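Local coordinates for protein SYE1 (PDB 4AWT) that binds flavin mononucleotide and probably uses NADH or NADPH to reduce carbon-carbon double bonds, at residues His181-Tyr186 against Arg233-Thr238; Pro63-Tyr68 against Leu101-Arg106. The protein carries 1 engineered substitution. All coordinates share one frame; numbering follows the deposited sequence.

In the fold
Contacts 1 and 2 both lie where strands of the parallel eight-stranded barrel run out into loops, with their centres about 14 Å apart. Contact 1 joins the ends of strands 177-181 and 230-234 and the loops after them; contact 2 joins the loop after strand 53-60 to the end of strand 96-102 and its loop. Strands 96-102 and 177-181 are neighbours, linked by a probable backbone hydrogen bond from His181 N to Leu101 O, 3.2 Å. Trp102 stacks on the ring of His181 and meets that of Tyr186 edge-to-face. Farther out, Tyr186 OH and Tyr68 OH lie 2.6 Å apart as a hydrogen-bonded pair. Contact 1 grips the flavin directly, while both contacts border the octyl glucoside bound beside it.

Contact 1 of 2, residues His181-Tyr186 against Arg233-Thr238; sequences HAANGY and RLAPLT. With FMN (flavin mononucleotide), chain B; BOG (octyl beta-D-glucopyranoside), chain D.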
loop_
_atom_site.group_PDB
_atom_site.type_symbol
_atom_site.label_atom_id
_atom_site.label_comp_id
_atom_site.label_asym_id
_atom_site.label_seq_id
_atom_site.Cartn_x
_atom_site.Cartn_y
_atom_site.Cartn_z
ATOM N N HIS A 181 -2.570 -3.629 2.759
ATOM C CA HIS A 181 -2.568 -3.619 1.291
ATOM C C HIS A 181 -3.564 -4.688 0.825
ATOM O O HIS A 181 -3.228 -5.873 0.793
ATOM C CB HIS A 181 -1.193 -3.888 0.724
ATOM C CG HIS A 181 -1.064 -3.519 -0.718
ATOM N ND1 HIS A 181 -2.134 -3.261 -1.500
ATOM C CD2 HIS A 181 0.081 -3.314 -1.425
ATOM C CE1 HIS A 181 -1.649 -2.925 -2.679
ATOM N NE2 HIS A 181 -0.331 -2.930 -2.675
ATOM N N ALA A 182 -4.771 -4.290 0.479
ATOM C CA ALA A 182 -5.784 -5.153 -0.068
ATOM C C ALA A 182 -6.100 -4.788 -1.508
ATOM O O ALA A 182 -7.179 -5.106 -2.018
ATOM C CB ALA A 182 -7.039 -5.153 0.815
ATOM N N ALA A 183 -5.115 -4.219 -2.185
ATOM C CA ALA A 183 -5.237 -3.624 -3.508
ATOM C C ALA A 183 -4.250 -4.273 -4.473
ATOM O O ALA A 183 -3.550 -5.228 -4.155
ATOM C CB ALA A 183 -5.060 -2.109 -3.384
ATOM N N ASN A 184 -4.234 -3.708 -5.681
ATOM C CA ASN A 184 -3.315 -3.894 -6.777
ATOM C C ASN A 184 -2.973 -5.375 -7.007
ATOM O O ASN A 184 -1.841 -5.710 -7.365
ATOM C CB ASN A 184 -2.083 -3.024 -6.594
ATOM C CG ASN A 184 -2.479 -1.567 -6.612
ATOM O OD1 ASN A 184 -3.601 -1.212 -6.911
ATOM N ND2 ASN A 184 -1.549 -0.710 -6.273
ATOM N N GLY A 185 -3.979 -6.225 -6.911
ATOM C CA GLY A 185 -3.838 -7.592 -7.336
ATOM C C GLY A 185 -3.146 -8.510 -6.352
ATOM O O GLY A 185 -2.863 -9.665 -6.722
ATOM N N TYR A 186 -2.890 -8.064 -5.132
ATOM C CA TYR A 186 -2.164 -8.863 -4.141
ATOM C C TYR A 186 -3.110 -9.800 -3.409
ATOM O O TYR A 186 -4.218 -10.045 -3.836
ATOM C CB TYR A 186 -1.263 -7.941 -3.314
ATOM C CG TYR A 186 -0.237 -7.273 -4.205
ATOM C CD1 TYR A 186 0.716 -8.018 -4.889
ATOM C CD2 TYR A 186 -0.222 -5.895 -4.360
ATOM C CE1 TYR A 186 1.654 -7.429 -5.702
ATOM C CE2 TYR A 186 0.714 -5.292 -5.163
ATOM C CZ TYR A 186 1.654 -6.031 -5.848
ATOM O OH TYR A 186 2.546 -5.388 -6.644
ATOM N N ARG A 233 -6.164 -0.279 1.972
ATOM C CA ARG A 233 -6.067 0.129 0.582
ATOM C C ARG A 233 -6.807 -0.872 -0.300
ATOM O O ARG A 233 -6.606 -2.082 -0.192
ATOM C CB ARG A 233 -4.610 0.244 0.143
ATOM C CG ARG A 233 -4.470 1.170 -1.061
ATOM C CD ARG A 233 -3.037 1.488 -1.430
ATOM N NE ARG A 233 -3.003 2.726 -2.199
ATOM C CZ ARG A 233 -2.052 3.135 -3.024
ATOM N NH1 ARG A 233 -1.096 2.351 -3.419
ATOM N NH2 ARG A 233 -2.126 4.375 -3.517
ATOM N N LEU A 234 -7.648 -0.330 -1.205
ATOM C CA LEU A 234 -8.423 -1.087 -2.177
ATOM C C LEU A 234 -8.181 -0.540 -3.580
ATOM O O LEU A 234 -7.868 0.645 -3.746
ATOM C CB LEU A 234 -9.938 -1.041 -1.891
ATOM C CG LEU A 234 -10.366 -1.632 -0.554
ATOM C CD1 LEU A 234 -11.877 -1.441 -0.405
ATOM C CD2 LEU A 234 -10.004 -3.110 -0.408
ATOM N N ALA A 235 -8.390 -1.390 -4.580
ATOM C CA ALA A 235 -8.288 -1.030 -5.987
ATOM C C ALA A 235 -9.501 -1.554 -6.725
ATOM O O ALA A 235 -9.479 -2.642 -7.310
ATOM C CB ALA A 235 -7.033 -1.569 -6.592
ATOM N N PRO A 236 -10.612 -0.821 -6.716
ATOM C CA PRO A 236 -11.847 -1.365 -7.290
ATOM C C PRO A 236 -11.764 -1.656 -8.774
ATOM O O PRO A 236 -12.399 -2.630 -9.221
ATOM C CB PRO A 236 -12.881 -0.276 -6.994
ATOM C CG PRO A 236 -12.362 0.435 -5.767
ATOM C CD PRO A 236 -10.844 0.445 -5.985
ATOM N N LEU A 237 -11.085 -0.806 -9.554
ATOM C CA LEU A 237 -11.257 -0.833 -10.978
ATOM C C LEU A 237 -9.976 -1.129 -11.754
ATOM O O LEU A 237 -10.056 -1.535 -12.936
ATOM C CB LEU A 237 -11.837 0.475 -11.507
ATOM C CG LEU A 237 -13.227 0.795 -10.989
ATOM C CD1 LEU A 237 -13.652 2.143 -11.563
ATOM C CD2 LEU A 237 -14.248 -0.252 -11.356
ATOM N N THR A 238 -8.808 -0.942 -11.195
ATOM C CA THR A 238 -7.582 -1.340 -11.878
ATOM C C THR A 238 -7.472 -2.870 -11.858
ATOM O O THR A 238 -8.023 -3.540 -11.008
ATOM C CB THR A 238 -6.350 -0.678 -11.268
ATOM O OG1 THR A 238 -6.322 -1.044 -9.880
ATOM C CG2 THR A 238 -6.362 0.828 -11.428
HETATM N N1 FMN B . 1.345 0.864 -4.120
HETATM C C2 FMN B . 1.215 0.174 -2.993
HETATM O O2 FMN B . 0.101 0.032 -2.422
HETATM N N3 FMN B . 2.326 -0.415 -2.405
HETATM C C4 FMN B . 3.600 -0.323 -2.940
HETATM O O4 FMN B . 4.566 -0.798 -2.287
HETATM C C4A FMN B . 3.698 0.307 -4.179
HETATM N N5 FMN B . 4.922 0.367 -4.843
HETATM C C5A FMN B . 5.069 1.360 -5.849
HETATM C C6 FMN B . 6.315 1.646 -6.349
HETATM C C7 FMN B . 6.514 2.645 -7.331
HETATM C C7M FMN B . 7.927 2.986 -7.739
HETATM C C8 FMN B . 5.420 3.295 -7.819
HETATM C C8M FMN B . 5.545 4.402 -8.847
HETATM C C9 FMN B . 4.134 3.001 -7.323
HETATM C C9A FMN B . 3.944 2.040 -6.327
HETATM N N10 FMN B . 2.667 1.786 -5.784
HETATM C C10 FMN B . 2.558 0.972 -4.673
HETATM C "C1'" FMN B . 1.516 2.557 -6.261
HETATM C "C2'" FMN B . 1.476 3.998 -5.720
HETATM O "O2'" FMN B . 1.190 4.005 -4.331
HETATM C "C3'" FMN B . 0.403 4.840 -6.382
HETATM O "O3'" FMN B . -0.903 4.382 -6.066
HETATM C "C4'" FMN B . 0.530 4.967 -7.911
HETATM O "O4'" FMN B . 1.868 5.222 -8.309
HETATM C "C5'" FMN B . -0.443 5.975 -8.492
HETATM O "O5'" FMN B . -0.188 7.299 -7.994
HETATM P P FMN B . 0.655 8.341 -8.896
HETATM O O1P FMN B . 2.064 7.806 -8.963
HETATM O O2P FMN B . -0.000 8.394 -10.258
HETATM O O3P FMN B . 0.548 9.627 -8.115
HETATM C C1 BOG D . 5.641 -2.778 -9.281
HETATM O O1 BOG D . 6.400 -2.257 -10.337
HETATM C C2 BOG D . 6.202 -2.415 -7.942
HETATM O O2 BOG D . 7.470 -2.998 -7.733
HETATM C C3 BOG D . 5.311 -2.889 -6.782
HETATM O O3 BOG D . 5.746 -2.333 -5.572
HETATM C C4 BOG D . 3.897 -2.343 -7.028
HETATM O O4 BOG D . 3.058 -2.826 -6.033
HETATM C C5 BOG D . 3.377 -2.696 -8.416
HETATM O O5 BOG D . 4.309 -2.165 -9.337
HETATM C C6 BOG D . 2.007 -2.121 -8.671
HETATM O O6 BOG D . 1.621 -2.602 -9.946
HETATM C "C1'" BOG D . 6.302 -2.974 -11.544
HETATM C "C2'" BOG D . 7.259 -2.523 -12.645
HETATM C "C3'" BOG D . 7.304 -1.039 -12.848
HETATM C "C4'" BOG D . 7.892 -0.438 -14.120
HETATM C "C5'" BOG D . 9.060 0.464 -13.710
HETATM C "C6'" BOG D . 10.391 -0.141 -14.161
HETATM C "C7'" BOG D . 11.557 0.761 -13.716
HETATM C "C8'" BOG D . 12.719 0.431 -14.645
HETATM O O HOH W 1 -8.840 -4.130 -4.032
HETATM O O HOH W 2 -4.744 0.620 -8.546
#
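Two waters bridge His181-Tyr186 and Arg233-Thr238, whereas a single direct hydrogen bond, Ala182 N to Arg233 O at 2.9 Å, is made between them. Past this bond the parallel strands give way to loops. One water accepts from Ala235 N and donates to Ala182 O; the other accepts from Thr238 OG1 and donates to Asn184 OD1. Between the two bridges the methyl groups of Ala183 and Ala235 pack CB to CB at 3.8 Å.

Arg233, with CG anti to its backbone N (chi1 -157°) and its chain extended to NE, carries the guanidinium edge-on to the flavin. Its NH1 donates to FMN O2 at 2.8 Å and to the ribityl O2' at 3.0 Å. Its NH2 donates to FMN O3' at 2.8 Å. The positive charge beside O2 and N1 would probably stabilise negative charge on the reduced flavin. FMN O2 also lies over a face of the His181 ring, 3.0 Å from NE2. Ala183 N donates to His181 ND1 at 3.2 Å, restraining the ring's rotation. Tyr186 OH reaches the bound glucoside at its O4, 2.7 Å away. Pyrimidine end and ribityl chain are thus held at the C-terminal ends of neighbouring strands of a TIM barrel, the location of the FMN site in the Old Yellow Enzyme family.

Contact 2 of 2, residues Pro63-Tyr68 against Leu101-Arg106; sequences PTAKGY and LWHVGR. With BOG (octyl beta-D-glucopyranoside), chain D.
Ala65 against His103 forms the middle of a buried loop-to-loop packing contact, set where barrel strands 53-60 and 96-102 pass into their following loops. The CA of Ala65 stands 3.6 Å from the centroid of the His103 ring and 2° off its normal, a CH-pi contact over the middle of the face, and its CB reaches toward the CD2 side. CG anti to the backbone N (chi1 -166°) carries the imidazole to the other loop, and chi2 turns its face to this alanine. Its edge is pinned twice: Gly105 N donates to ND1 at 3.0 Å, in the ring plane, and a water in the same plane ties NE2 to Thr64 OG1. A second water links Thr64 O with Gly105 O.

The backbones are joined directly by Val104 N donating to Ala65 O at 3.0 Å. Val104 points at the other loop, and its CG1 lies 3.6 Å from Gly67 N. A beta carbon on Gly67 would clash with that methyl, so the absence of a side chain permits the close approach. CG1 also rests over a face of the Trp102 indole, near its rim. The rings of Tyr68 and Trp102 are nearly parallel, planes at 16°, but slid apart so that they barely overlap, meeting at Tyr68 CD1 and Trp102 CH2, 3.5 Å apart.

An alanine in place of His103 would probably leave Gly105 N without its acceptor, strip the bridging water of one mate and open a gap against Ala65. Since ND1 accepts a backbone hydrogen, the histidine is most simply read as neutral, a flat structural platform whose polar edge is satisfied while its face supports Ala65.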
loop_
_atom_site.group_PDB
_atom_site.type_symbol
_atom_site.label_atom_id
_atom_site.label_comp_id
_atom_site.label_asym_id
_atom_site.label_seq_id
_atom_site.Cartn_x
_atom_site.Cartn_y
_atom_site.Cartn_z
ATOM N N PRO A 63 8.239 -14.424 5.290
ATOM C CA PRO A 63 9.082 -14.748 4.146
ATOM C C PRO A 63 8.339 -15.051 2.867
ATOM O O PRO A 63 8.863 -14.806 1.778
ATOM C CB PRO A 63 9.881 -15.970 4.648
ATOM C CG PRO A 63 9.943 -15.775 6.132
ATOM C CD PRO A 63 8.606 -15.178 6.496
ATOM N N THR A 64 7.142 -15.646 2.959
ATOM C CA THR A 64 6.406 -16.064 1.780
ATOM C C THR A 64 5.375 -15.043 1.301
ATOM O O THR A 64 4.659 -15.280 0.363
ATOM C CB THR A 64 5.730 -17.440 1.979
ATOM O OG1 THR A 64 4.883 -17.406 3.100
ATOM C CG2 THR A 64 6.777 -18.530 2.182
ATOM N N ALA A 65 5.429 -13.851 1.935
ATOM C CA ALA A 65 4.565 -12.734 1.604
ATOM C C ALA A 65 5.222 -11.745 0.595
ATOM O O ALA A 65 4.560 -10.809 0.163
ATOM C CB ALA A 65 4.196 -12.005 2.842
ATOM N N LYS A 66 6.486 -11.949 0.288
ATOM C CA LYS A 66 7.322 -11.074 -0.535
ATOM C C LYS A 66 7.129 -11.333 -2.012
ATOM O O LYS A 66 7.072 -12.508 -2.433
ATOM C CB LYS A 66 8.767 -11.335 -0.148
ATOM C CG LYS A 66 9.822 -10.516 -0.831
ATOM C CD LYS A 66 11.216 -10.909 -0.332
ATOM C CE LYS A 66 12.367 -10.337 -1.096
ATOM N NZ LYS A 66 13.633 -10.820 -0.485
ATOM N N GLY A 67 7.059 -10.253 -2.804
ATOM C CA GLY A 67 6.904 -10.322 -4.232
ATOM C C GLY A 67 8.059 -9.891 -5.087
ATOM O O GLY A 67 8.118 -10.255 -6.255
ATOM N N TYR A 68 8.939 -9.054 -4.522
ATOM C CA TYR A 68 9.945 -8.331 -5.264
ATOM C C TYR A 68 11.232 -8.366 -4.498
ATOM O O TYR A 68 11.241 -8.295 -3.271
ATOM C CB TYR A 68 9.503 -6.868 -5.525
ATOM C CG TYR A 68 8.167 -6.799 -6.217
ATOM C CD1 TYR A 68 6.990 -6.833 -5.457
ATOM C CD2 TYR A 68 8.052 -6.713 -7.589
ATOM C CE1 TYR A 68 5.749 -6.828 -6.052
ATOM C CE2 TYR A 68 6.808 -6.667 -8.194
ATOM C CZ TYR A 68 5.653 -6.752 -7.423
ATOM O OH TYR A 68 4.405 -6.734 -7.960
ATOM N N LEU A 101 1.264 -3.102 5.428
ATOM C CA LEU A 101 1.480 -4.536 5.614
ATOM C C LEU A 101 1.124 -5.275 4.337
ATOM O O LEU A 101 0.004 -5.154 3.829
ATOM C CB LEU A 101 0.639 -5.039 6.772
ATOM C CG LEU A 101 0.812 -4.314 8.092
ATOM C CD1 LEU A 101 -0.027 -5.003 9.169
ATOM C CD2 LEU A 101 2.268 -4.231 8.519
ATOM N N TRP A 102 2.077 -6.072 3.848
ATOM C CA TRP A 102 1.992 -6.638 2.506
ATOM C C TRP A 102 2.013 -8.171 2.528
ATOM O O TRP A 102 2.904 -8.781 3.122
ATOM C CB TRP A 102 3.166 -6.166 1.655
ATOM C CG TRP A 102 2.933 -6.096 0.186
ATOM C CD1 TRP A 102 1.803 -6.289 -0.547
ATOM C CD2 TRP A 102 3.949 -5.704 -0.739
ATOM N NE1 TRP A 102 2.056 -6.031 -1.874
ATOM C CE2 TRP A 102 3.352 -5.650 -2.009
ATOM C CE3 TRP A 102 5.299 -5.358 -0.598
ATOM C CZ2 TRP A 102 4.079 -5.253 -3.134
ATOM C CZ3 TRP A 102 5.985 -4.958 -1.726
ATOM C CH2 TRP A 102 5.397 -4.913 -2.935
ATOM N N HIS A 103 1.096 -8.760 1.767
ATOM C CA HIS A 103 1.216 -10.149 1.312
ATOM C C HIS A 103 0.825 -10.137 -0.151
ATOM O O HIS A 103 -0.295 -9.772 -0.510
ATOM C CB HIS A 103 0.349 -11.130 2.100
ATOM C CG HIS A 103 0.723 -12.570 1.867
ATOM N ND1 HIS A 103 0.886 -13.106 0.668
ATOM C CD2 HIS A 103 1.009 -13.500 2.807
ATOM C CE1 HIS A 103 1.233 -14.363 0.827
ATOM N NE2 HIS A 103 1.318 -14.644 2.121
ATOM N N VAL A 104 1.770 -10.526 -1.010
ATOM C CA VAL A 104 1.566 -10.471 -2.440
ATOM C C VAL A 104 0.780 -11.632 -3.017
ATOM O O VAL A 104 0.366 -11.572 -4.188
ATOM C CB VAL A 104 2.908 -10.370 -3.180
ATOM C CG1 VAL A 104 3.668 -9.118 -2.759
ATOM C CG2 VAL A 104 3.726 -11.655 -2.997
ATOM N N GLY A 105 0.588 -12.702 -2.295
ATOM C CA GLY A 105 -0.070 -13.892 -2.792
ATOM C C GLY A 105 0.647 -14.393 -3.992
ATOM O O GLY A 105 1.863 -14.635 -3.993
ATOM N N ARG A 106 -0.092 -14.557 -5.111
ATOM C CA ARG A 106 0.454 -15.147 -6.311
ATOM C C ARG A 106 1.338 -14.234 -7.119
ATOM O O ARG A 106 1.934 -14.682 -8.112
ATOM C CB ARG A 106 -0.684 -15.631 -7.232
ATOM C CG ARG A 106 -1.424 -14.489 -7.895
ATOM C CD ARG A 106 -2.676 -14.988 -8.588
ATOM N NE ARG A 106 -3.414 -13.878 -9.148
ATOM C CZ ARG A 106 -4.483 -13.997 -9.892
ATOM N NH1 ARG A 106 -5.010 -15.174 -10.169
ATOM N NH2 ARG A 106 -5.070 -12.873 -10.347
HETATM C C1 BOG D . 5.641 -2.778 -9.281
HETATM O O1 BOG D . 6.400 -2.257 -10.337
HETATM C C2 BOG D . 6.202 -2.415 -7.942
HETATM O O2 BOG D . 7.470 -2.998 -7.733
HETATM C C3 BOG D . 5.311 -2.889 -6.782
HETATM O O3 BOG D . 5.746 -2.333 -5.572
HETATM C C4 BOG D . 3.897 -2.343 -7.028
HETATM O O4 BOG D . 3.058 -2.826 -6.033
HETATM C C5 BOG D . 3.377 -2.696 -8.416
HETATM O O5 BOG D . 4.309 -2.165 -9.337
HETATM C C6 BOG D . 2.007 -2.121 -8.671
HETATM O O6 BOG D . 1.621 -2.602 -9.946
HETATM C "C1'" BOG D . 6.302 -2.974 -11.544
HETATM C "C2'" BOG D . 7.259 -2.523 -12.645
HETATM C "C3'" BOG D . 7.304 -1.039 -12.848
HETATM C "C4'" BOG D . 7.892 -0.438 -14.120
HETATM C "C5'" BOG D . 9.060 0.464 -13.710
HETATM C "C6'" BOG D . 10.391 -0.141 -14.161
HETATM C "C7'" BOG D . 11.557 0.761 -13.716
HETATM C "C8'" BOG D . 12.719 0.431 -14.645
HETATM O O HOH W 3 2.861 -16.219 -1.817
HETATM O O HOH W 4 2.249 -16.868 3.585
#